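Local atomic coordinates of diacylglycerol O-acyltransferase (Marinobacter hydrocarbonoclasticus, PDB entry 6CHJ), a protein that probably catalyses the transfer of an acyl group from acyl-CoA to an alcohol acceptor, making triacylglycerols from diacylglycerols and wax esters from fatty alcohols. Residues L47-R60 against V71-F84. Residues are numbered along the deposited sequence; the frame is centred on the assembly and turned at random.
Sequences LRQKTEVTAPFNQR and VEDEHLDLEHHFRF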
loop_
_atom_site.group_PDB
_atom_site.type_symbol
_atom_site.label_atom_id
_atom_site.label_comp_id
_atom_site.label_asym_id
_atom_site.label_seq_id
_atom_site.Cartn_x
_atom_site.Cartn_y
_atom_site.Cartn_z
ATOM N N LEU B 47 -11.266 -14.313 -14.390
ATOM C CA LEU B 47 -9.854 -14.243 -14.032
ATOM C C LEU B 47 -9.626 -14.834 -12.649
ATOM O O LEU B 47 -8.607 -15.498 -12.412
ATOM C CB LEU B 47 -9.351 -12.794 -14.108
ATOM C CG LEU B 47 -9.007 -12.285 -15.524
ATOM C CD1 LEU B 47 -8.901 -10.753 -15.587
ATOM C CD2 LEU B 47 -7.761 -12.954 -16.077
ATOM N N ARG B 48 -10.578 -14.620 -11.728
ATOM C CA ARG B 48 -10.482 -15.223 -10.399
ATOM C C ARG B 48 -10.413 -16.737 -10.493
ATOM O O ARG B 48 -9.720 -17.387 -9.703
ATOM C CB ARG B 48 -11.675 -14.812 -9.546
ATOM C CG ARG B 48 -11.654 -13.373 -9.119
ATOM C CD ARG B 48 -12.611 -13.188 -7.971
ATOM N NE ARG B 48 -13.468 -12.019 -8.132
ATOM C CZ ARG B 48 -13.162 -10.819 -7.653
ATOM N NH1 ARG B 48 -12.013 -10.647 -7.007
ATOM N NH2 ARG B 48 -13.999 -9.798 -7.821
ATOM N N GLN B 49 -11.125 -17.311 -11.463
ATOM C CA GLN B 49 -11.090 -18.753 -11.675
ATOM C C GLN B 49 -9.690 -19.219 -12.040
ATOM O O GLN B 49 -9.160 -20.159 -11.437
ATOM C CB GLN B 49 -12.089 -19.140 -12.769
ATOM C CG GLN B 49 -13.513 -19.178 -12.287
ATOM C CD GLN B 49 -13.605 -19.905 -10.974
ATOM O OE1 GLN B 49 -13.849 -19.302 -9.925
ATOM N NE2 GLN B 49 -13.377 -21.215 -11.014
ATOM N N LYS B 50 -9.069 -18.557 -13.018
ATOM C CA LYS B 50 -7.767 -18.961 -13.530
ATOM C C LYS B 50 -6.728 -19.023 -12.414
ATOM O O LYS B 50 -6.168 -17.997 -12.013
ATOM C CB LYS B 50 -7.337 -18.007 -14.637
ATOM C CG LYS B 50 -8.441 -17.770 -15.660
ATOM C CD LYS B 50 -7.900 -17.748 -17.083
ATOM C CE LYS B 50 -7.174 -19.054 -17.406
ATOM N NZ LYS B 50 -6.617 -19.093 -18.794
ATOM N N THR B 51 -6.463 -20.236 -11.920
ATOM C CA THR B 51 -5.661 -20.458 -10.725
ATOM C C THR B 51 -4.273 -21.013 -11.023
ATOM O O THR B 51 -3.420 -21.013 -10.129
ATOM C CB THR B 51 -6.407 -21.404 -9.765
ATOM O OG1 THR B 51 -7.717 -20.889 -9.516
ATOM C CG2 THR B 51 -5.693 -21.526 -8.423
ATOM N N GLU B 52 -4.000 -21.467 -12.241
ATOM C CA GLU B 52 -2.650 -21.930 -12.534
ATOM C C GLU B 52 -1.713 -20.738 -12.711
ATOM O O GLU B 52 -2.049 -19.746 -13.374
ATOM C CB GLU B 52 -2.619 -22.821 -13.776
ATOM C CG GLU B 52 -1.242 -23.434 -14.028
ATOM C CD GLU B 52 -1.187 -24.274 -15.293
ATOM O OE1 GLU B 52 -1.586 -25.464 -15.235
ATOM O OE2 GLU B 52 -0.736 -23.744 -16.338
ATOM N N VAL B 53 -0.542 -20.837 -12.085
ATOM C CA VAL B 53 0.458 -19.776 -12.050
ATOM C C VAL B 53 1.801 -20.403 -12.380
ATOM O O VAL B 53 2.195 -21.385 -11.748
ATOM C CB VAL B 53 0.521 -19.082 -10.673
ATOM C CG1 VAL B 53 1.702 -18.113 -10.609
ATOM C CG2 VAL B 53 -0.795 -18.371 -10.346
ATOM N N THR B 54 2.512 -19.839 -13.352
ATOM C CA THR B 54 3.833 -20.339 -13.714
ATOM C C THR B 54 4.878 -19.246 -13.554
ATOM O O THR B 54 4.574 -18.052 -13.618
ATOM C CB THR B 54 3.877 -20.878 -15.150
ATOM O OG1 THR B 54 5.120 -21.573 -15.363
ATOM C CG2 THR B 54 3.742 -19.745 -16.165
ATOM N N ALA B 55 6.120 -19.693 -13.365
ATOM C CA ALA B 55 7.313 -18.894 -13.147
ATOM C C ALA B 55 7.331 -17.702 -14.089
ATOM O O ALA B 55 6.907 -17.827 -15.246
ATOM C CB ALA B 55 8.560 -19.757 -13.335
ATOM N N PRO B 56 7.804 -16.527 -13.632
ATOM C CA PRO B 56 8.376 -16.387 -12.282
ATOM C C PRO B 56 7.348 -16.019 -11.194
ATOM O O PRO B 56 7.728 -15.753 -10.045
ATOM C CB PRO B 56 9.401 -15.267 -12.474
ATOM C CG PRO B 56 8.793 -14.398 -13.559
ATOM C CD PRO B 56 7.884 -15.264 -14.397
ATOM N N PHE B 57 6.060 -16.033 -11.551
ATOM C CA PHE B 57 5.024 -15.530 -10.660
ATOM C C PHE B 57 4.698 -16.475 -9.504
ATOM O O PHE B 57 3.869 -16.122 -8.654
ATOM C CB PHE B 57 3.761 -15.248 -11.456
ATOM C CG PHE B 57 3.951 -14.254 -12.545
ATOM C CD1 PHE B 57 3.660 -12.915 -12.334
ATOM C CD2 PHE B 57 4.418 -14.653 -13.789
ATOM C CE1 PHE B 57 3.840 -11.991 -13.344
ATOM C CE2 PHE B 57 4.597 -13.735 -14.798
ATOM C CZ PHE B 57 4.302 -12.404 -14.578
ATOM N N ASN B 58 5.300 -17.662 -9.450
ATOM C CA ASN B 58 5.082 -18.578 -8.339
ATOM C C ASN B 58 6.316 -18.692 -7.472
ATOM O O ASN B 58 6.381 -19.568 -6.604
ATOM C CB ASN B 58 4.645 -19.960 -8.837
ATOM C CG ASN B 58 5.744 -20.704 -9.582
ATOM O OD1 ASN B 58 6.680 -20.112 -10.123
ATOM N ND2 ASN B 58 5.635 -22.022 -9.599
ATOM N N GLN B 59 7.301 -17.834 -7.707
ATOM C CA GLN B 59 8.518 -17.786 -6.918
ATOM C C GLN B 59 8.303 -16.889 -5.708
ATOM O O GLN B 59 7.615 -15.874 -5.791
ATOM C CB GLN B 59 9.669 -17.253 -7.778
ATOM C CG GLN B 59 9.934 -18.086 -9.022
ATOM C CD GLN B 59 10.387 -19.496 -8.667
ATOM O OE1 GLN B 59 11.301 -19.681 -7.854
ATOM N NE2 GLN B 59 9.738 -20.499 -9.260
ATOM N N ARG B 60 8.898 -17.251 -4.584
ATOM C CA ARG B 60 8.789 -16.383 -3.429
ATOM C C ARG B 60 10.122 -16.359 -2.711
ATOM O O ARG B 60 10.924 -17.286 -2.831
ATOM C CB ARG B 60 7.647 -16.816 -2.497
ATOM C CG ARG B 60 8.008 -17.811 -1.443
ATOM C CD ARG B 60 6.843 -17.993 -0.482
ATOM N NE ARG B 60 7.276 -18.528 0.807
ATOM C CZ ARG B 60 7.926 -17.830 1.740
ATOM N NH1 ARG B 60 8.231 -16.545 1.541
ATOM N NH2 ARG B 60 8.278 -18.422 2.875
ATOM N N VAL B 71 11.924 -19.727 -4.020
ATOM C CA VAL B 71 11.343 -21.038 -3.744
ATOM C C VAL B 71 9.957 -21.105 -4.367
ATOM O O VAL B 71 9.245 -20.101 -4.469
ATOM C CB VAL B 71 11.251 -21.363 -2.230
ATOM C CG1 VAL B 71 12.617 -21.700 -1.661
ATOM C CG2 VAL B 71 10.629 -20.216 -1.475
ATOM N N GLU B 72 9.571 -22.311 -4.762
ATOM C CA GLU B 72 8.282 -22.524 -5.399
ATOM C C GLU B 72 7.167 -22.383 -4.366
ATOM O O GLU B 72 7.089 -23.163 -3.414
ATOM C CB GLU B 72 8.265 -23.904 -6.049
ATOM C CG GLU B 72 7.229 -24.080 -7.141
ATOM C CD GLU B 72 6.365 -25.306 -6.930
ATOM O OE1 GLU B 72 6.538 -25.980 -5.892
ATOM O OE2 GLU B 72 5.520 -25.604 -7.801
ATOM N N ASP B 73 6.303 -21.389 -4.543
ATOM C CA ASP B 73 5.298 -21.099 -3.530
ATOM C C ASP B 73 4.213 -22.167 -3.564
ATOM O O ASP B 73 3.448 -22.260 -4.527
ATOM C CB ASP B 73 4.704 -19.711 -3.735
ATOM C CG ASP B 73 3.953 -19.223 -2.509
ATOM O OD1 ASP B 73 4.377 -19.571 -1.388
ATOM O OD2 ASP B 73 2.945 -18.502 -2.659
ATOM N N GLU B 74 4.139 -22.967 -2.501
ATOM C CA GLU B 74 3.184 -24.065 -2.462
ATOM C C GLU B 74 1.751 -23.550 -2.376
ATOM O O GLU B 74 0.861 -24.049 -3.079
ATOM C CB GLU B 74 3.506 -24.984 -1.284
ATOM C CG GLU B 74 4.916 -25.583 -1.321
ATOM C CD GLU B 74 4.938 -27.029 -1.794
ATOM O OE1 GLU B 74 5.516 -27.882 -1.078
ATOM O OE2 GLU B 74 4.368 -27.310 -2.876
ATOM N N HIS B 75 1.509 -22.540 -1.539
ATOM C CA HIS B 75 0.160 -22.044 -1.262
ATOM C C HIS B 75 0.060 -20.579 -1.688
ATOM O O HIS B 75 0.200 -19.670 -0.861
ATOM C CB HIS B 75 -0.212 -22.232 0.257
ATOM C CG HIS B 75 0.440 -23.415 0.910
ATOM N ND1 HIS B 75 1.763 -23.414 1.302
ATOM C CD2 HIS B 75 -0.050 -24.631 1.248
ATOM C CE1 HIS B 75 2.062 -24.580 1.845
ATOM N NE2 HIS B 75 0.980 -25.336 1.824
ATOM N N LEU B 76 -0.204 -20.352 -2.980
ATOM C CA LEU B 76 -0.449 -19.001 -3.471
ATOM C C LEU B 76 -1.944 -18.700 -3.451
ATOM O O LEU B 76 -2.770 -19.521 -3.867
ATOM C CB LEU B 76 0.116 -18.799 -4.883
ATOM C CG LEU B 76 -0.154 -17.427 -5.526
ATOM C CD1 LEU B 76 1.014 -16.964 -6.388
ATOM C CD2 LEU B 76 -1.418 -17.422 -6.372
ATOM N N ASP B 77 -2.281 -17.508 -2.977
ATOM C CA ASP B 77 -3.660 -17.067 -2.797
ATOM C C ASP B 77 -3.972 -16.053 -3.901
ATOM O O ASP B 77 -3.632 -14.865 -3.785
ATOM C CB ASP B 77 -3.808 -16.496 -1.389
ATOM C CG ASP B 77 -5.171 -15.876 -1.118
ATOM O OD1 ASP B 77 -5.938 -15.591 -2.056
ATOM O OD2 ASP B 77 -5.457 -15.642 0.079
ATOM N N LEU B 78 -4.642 -16.523 -4.963
ATOM C CA LEU B 78 -4.791 -15.674 -6.139
ATOM C C LEU B 78 -5.583 -14.420 -5.824
ATOM O O LEU B 78 -5.408 -13.399 -6.497
ATOM C CB LEU B 78 -5.426 -16.434 -7.327
ATOM C CG LEU B 78 -5.591 -15.529 -8.560
ATOM C CD1 LEU B 78 -4.228 -15.294 -9.187
ATOM C CD2 LEU B 78 -6.551 -16.067 -9.595
ATOM N N GLU B 79 -6.448 -14.452 -4.822
ATOM C CA GLU B 79 -7.174 -13.219 -4.555
ATOM C C GLU B 79 -6.360 -12.244 -3.717
ATOM O O GLU B 79 -6.805 -11.102 -3.495
ATOM C CB GLU B 79 -8.522 -13.497 -3.894
ATOM C CG GLU B 79 -9.585 -12.410 -4.165
ATOM C CD GLU B 79 -9.574 -11.801 -5.595
ATOM O OE1 GLU B 79 -9.178 -12.482 -6.581
ATOM O OE2 GLU B 79 -10.002 -10.625 -5.733
ATOM N N HIS B 80 -5.175 -12.658 -3.264
ATOM C CA HIS B 80 -4.222 -11.654 -2.812
ATOM C C HIS B 80 -3.553 -10.943 -3.987
ATOM O O HIS B 80 -3.407 -9.717 -3.965
ATOM C CB HIS B 80 -3.151 -12.276 -1.912
ATOM C CG HIS B 80 -2.070 -11.317 -1.546
ATOM N ND1 HIS B 80 -2.229 -10.363 -0.558
ATOM C CD2 HIS B 80 -0.835 -11.129 -2.067
ATOM C CE1 HIS B 80 -1.124 -9.638 -0.485
ATOM N NE2 HIS B 80 -0.268 -10.078 -1.390
ATOM N N HIS B 81 -3.138 -11.689 -5.022
ATOM C CA HIS B 81 -2.376 -11.090 -6.116
ATOM C C HIS B 81 -3.271 -10.433 -7.176
ATOM O O HIS B 81 -2.867 -9.443 -7.794
ATOM C CB HIS B 81 -1.474 -12.148 -6.765
ATOM C CG HIS B 81 -0.474 -12.759 -5.832
ATOM N ND1 HIS B 81 -0.783 -13.800 -4.981
ATOM C CD2 HIS B 81 0.840 -12.495 -5.635
ATOM C CE1 HIS B 81 0.294 -14.143 -4.294
ATOM N NE2 HIS B 81 1.293 -13.368 -4.673
ATOM N N PHE B 82 -4.477 -10.944 -7.400
ATOM C CA PHE B 82 -5.391 -10.395 -8.397
ATOM C C PHE B 82 -6.500 -9.602 -7.722
ATOM O O PHE B 82 -7.137 -10.097 -6.790
ATOM C CB PHE B 82 -6.002 -11.499 -9.254
ATOM C CG PHE B 82 -7.078 -11.005 -10.167
ATOM C CD1 PHE B 82 -6.804 -10.004 -11.091
ATOM C CD2 PHE B 82 -8.365 -11.522 -10.096
ATOM C CE1 PHE B 82 -7.788 -9.532 -11.935
ATOM C CE2 PHE B 82 -9.354 -11.067 -10.933
ATOM C CZ PHE B 82 -9.068 -10.060 -11.857
ATOM N N ARG B 83 -6.756 -8.385 -8.208
ATOM C CA ARG B 83 -7.674 -7.492 -7.518
ATOM C C ARG B 83 -8.569 -6.776 -8.510
ATOM O O ARG B 83 -8.117 -6.328 -9.570
ATOM C CB ARG B 83 -6.921 -6.470 -6.663
ATOM C CG ARG B 83 -6.088 -7.153 -5.612
ATOM C CD ARG B 83 -5.641 -6.248 -4.524
ATOM N NE ARG B 83 -4.551 -6.892 -3.796
ATOM C CZ ARG B 83 -3.663 -6.235 -3.068
ATOM N NH1 ARG B 83 -3.749 -4.918 -2.977
ATOM N NH2 ARG B 83 -2.687 -6.885 -2.446
ATOM N N PHE B 84 -9.834 -6.664 -8.139
ATOM C CA PHE B 84 -10.874 -6.031 -8.923
ATOM C C PHE B 84 -11.254 -4.759 -8.183
ATOM O O PHE B 84 -11.747 -4.818 -7.050
ATOM C CB PHE B 84 -12.065 -6.976 -9.087
ATOM C CG PHE B 84 -13.160 -6.454 -9.985
ATOM C CD1 PHE B 84 -12.888 -5.531 -10.990
ATOM C CD2 PHE B 84 -14.468 -6.902 -9.823
ATOM C CE1 PHE B 84 -13.901 -5.056 -11.809
ATOM C CE2 PHE B 84 -15.497 -6.440 -10.646
ATOM C CZ PHE B 84 -15.212 -5.516 -11.641
#
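R60 and V71 form an antiparallel hydrogen-bonded pair at the open end of a beta hairpin, with R60 N to V71 O and V71 N to R60 O both at 2.9 Å. The hairpin joins strands 59-64 and 67-72 within the CoA-dependent acyltransferase fold. Q59 and E72 make the adjoining non-hydrogen-bonded pair. Beyond it, D73 N donates to N58 O at 2.8 Å, nearly straight (167°). Within the hydrogen-bonded pair, the side chains of R60 and V71 run alongside each other and point the same way, with R60 CG 3.6 Å from V71 CG2. The R60 chain then crosses D73 at about a right angle. R60 NE and D73 OD1 form a long salt bridge of 3.8 Å, and the carboxylate oxygen sits at the guanidinium edge.

Past the hairpin the contact runs along loops: V53 CG2 meets L76 CD2 crosswise, while leucine methyls face backbone carbonyls. L76 CD1 packs against F57 O, which accepts a hydrogen bond from W115 NE1. L78 CD2 lies at the C-terminal end of helix 39-49, against the carbonyl oxygens of L47, R48 and K50.

F82 packs against the last turn of the helix. Its CG is anti to the backbone N (chi1 172°), which carries the ring toward the helix. L47 CB comes obliquely to within 3.6 Å of F82 CZ, while R48 CG lies at the ring edge. W165 also meets this ring. Replacing the ring with an alanine's methyl is likely to open a gap beside L47 CB and leave the aliphatic part of R48 without its apolar neighbour. The R48 side chain ends beside F84, where NH2 lies at the ring edge, 3.6 Å from F84 CD2.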